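Side-chain contact in fiber protein 2 (PDB 2VTW), which probably forms the trimeric spikes at the capsid vertices and, through its C-terminal head domain, attaches the virion to its host receptor: residues 78-81 and 82-86. Sequence-based numbering, arbitrary orientation.
With SO4 (sulfate ion), chain G.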
loop_
_atom_site.group_PDB
_atom_site.type_symbol
_atom_site.label_atom_id
_atom_site.label_comp_id
_atom_site.label_asym_id
_atom_site.label_seq_id
_atom_site.Cartn_x
_atom_site.Cartn_y
_atom_site.Cartn_z
ATOM N N SER A 78 17.818 -9.826 5.330
ATOM C CA SER A 78 18.962 -9.404 4.556
ATOM C C SER A 78 20.292 -10.001 5.124
ATOM O O SER A 78 21.340 -9.747 4.564
ATOM C CB SER A 78 19.078 -7.876 4.556
ATOM O OG SER A 78 19.298 -7.372 5.874
ATOM N N PHE A 79 20.216 -10.746 6.229
ATOM C CA PHE A 79 21.379 -11.375 6.889
ATOM C C PHE A 79 21.255 -12.886 6.680
ATOM O O PHE A 79 20.812 -13.629 7.574
ATOM C CB PHE A 79 21.389 -11.072 8.390
ATOM C CG PHE A 79 21.394 -9.595 8.729
ATOM C CD1 PHE A 79 22.550 -8.839 8.599
ATOM C CD2 PHE A 79 20.234 -8.967 9.179
ATOM C CE1 PHE A 79 22.560 -7.495 8.929
ATOM C CE2 PHE A 79 20.236 -7.630 9.510
ATOM C CZ PHE A 79 21.395 -6.887 9.389
ATOM N N LEU A 80 21.601 -13.321 5.477
ATOM C CA LEU A 80 21.255 -14.658 5.030
ATOM C C LEU A 80 22.053 -15.742 5.726
ATOM O O LEU A 80 21.634 -16.890 5.684
ATOM C CB LEU A 80 21.411 -14.792 3.513
ATOM C CG LEU A 80 20.512 -13.879 2.662
ATOM C CD1 LEU A 80 20.643 -14.164 1.182
ATOM C CD2 LEU A 80 19.054 -14.009 3.126
ATOM N N THR A 81 23.172 -15.393 6.374
ATOM C CA THR A 81 23.893 -16.363 7.220
ATOM C C THR A 81 23.754 -16.085 8.716
ATOM O O THR A 81 23.444 -17.002 9.480
ATOM C CB THR A 81 25.388 -16.505 6.781
ATOM O OG1 THR A 81 25.978 -15.205 6.636
ATOM C CG2 THR A 81 25.475 -17.201 5.444
ATOM N N GLN A 82 23.905 -14.829 9.138
ATOM C CA GLN A 82 23.860 -14.492 10.573
ATOM C C GLN A 82 22.475 -14.523 11.231
ATOM O O GLN A 82 22.364 -14.792 12.435
ATOM C CB GLN A 82 24.462 -13.100 10.835
ATOM C CG GLN A 82 25.874 -12.842 10.319
ATOM C CD GLN A 82 26.349 -11.435 10.666
ATOM O OE1 GLN A 82 26.487 -11.089 11.844
ATOM N NE2 GLN A 82 26.578 -10.611 9.652
ATOM N N CYS A 83 21.417 -14.202 10.481
ATOM C CA CYS A 83 20.057 -14.176 11.071
ATOM C C CYS A 83 18.967 -14.325 9.985
ATOM O O CYS A 83 18.580 -13.361 9.336
ATOM C CB CYS A 83 19.870 -12.893 11.889
ATOM S SG CYS A 83 18.437 -12.915 12.916
ATOM N N ASN A 84 18.504 -15.561 9.804
ATOM C CA ASN A 84 17.682 -15.970 8.671
ATOM C C ASN A 84 16.728 -17.104 9.082
ATOM O O ASN A 84 16.806 -18.198 8.552
ATOM C CB ASN A 84 18.591 -16.421 7.535
ATOM C CG ASN A 84 17.877 -16.502 6.200
ATOM O OD1 ASN A 84 16.663 -16.222 6.098
ATOM N ND2 ASN A 84 18.626 -16.841 5.151
ATOM N N PRO A 85 15.807 -16.830 10.015
ATOM C CA PRO A 85 14.934 -17.854 10.611
ATOM C C PRO A 85 14.125 -18.702 9.619
ATOM O O PRO A 85 13.815 -19.857 9.926
ATOM C CB PRO A 85 13.976 -17.041 11.484
ATOM C CG PRO A 85 14.607 -15.717 11.667
ATOM C CD PRO A 85 15.542 -15.485 10.561
ATOM N N SER A 86 13.819 -18.127 8.454
ATOM C CA SER A 86 12.954 -18.731 7.428
ATOM C C SER A 86 13.721 -19.255 6.232
ATOM O O SER A 86 13.133 -19.834 5.344
ATOM C CB SER A 86 11.890 -17.703 6.943
ATOM O OG SER A 86 10.895 -17.507 7.945
HETATM S S SO4 G . 25.297 -11.986 6.540
HETATM O O1 SO4 G . 25.045 -10.602 6.898
HETATM O O2 SO4 G . 26.674 -12.276 6.891
HETATM O O3 SO4 G . 24.439 -12.906 7.263
HETATM O O4 SO4 G . 25.199 -12.096 5.102
#
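Cys83 N reaches back to Phe79 O (3.0 Å), a backbone bond that closes a five-residue alpha-turn, Phe79 to Cys83, and illustrates how such a turn can gather N-H groups round an anion. Asn84 makes the side-chain link: its CG stands anti to the backbone N (chi1 -164°), and ND2 gives a hydrogen to Leu80 O at 3.1 Å. Leu80 O lies close to the plane of the Asn84 amide, which meets the carbonyl from the side. The same ND2 also bonds Ile88 O, so one amide ties the turn to the chain that follows.

A sulfate, probably from the crystallisation liquor, sits against the turn. Its O3 accepts an almost straight hydrogen bond from Gln82 N (2.7 Å, 175°). Thr81 N gives sulfate O3 a second, and Thr81 OG1 a weak third. The extended Gln82 chain carries NE2 to O1 (3.2 Å), with a weak bond to O2, while OE1 is held by Tyr164 OH.

The apolar contact is slighter, Phe79 CB against Cys83 CB (4.2 Å). In van der Waals contact, Leu80 CD2 lies 3.5 Å from Asn84 ND2, and sulfate O1 lies in plane at the Phe79 ring edge, 3.5 Å from CD1.

The turn belongs to the surface loop between strands 71-76 and 92-94 of the fibre head; Phe79 and Cys83 pack on strand 163-173, and Leu80 touches Phe7 of strand 4-23.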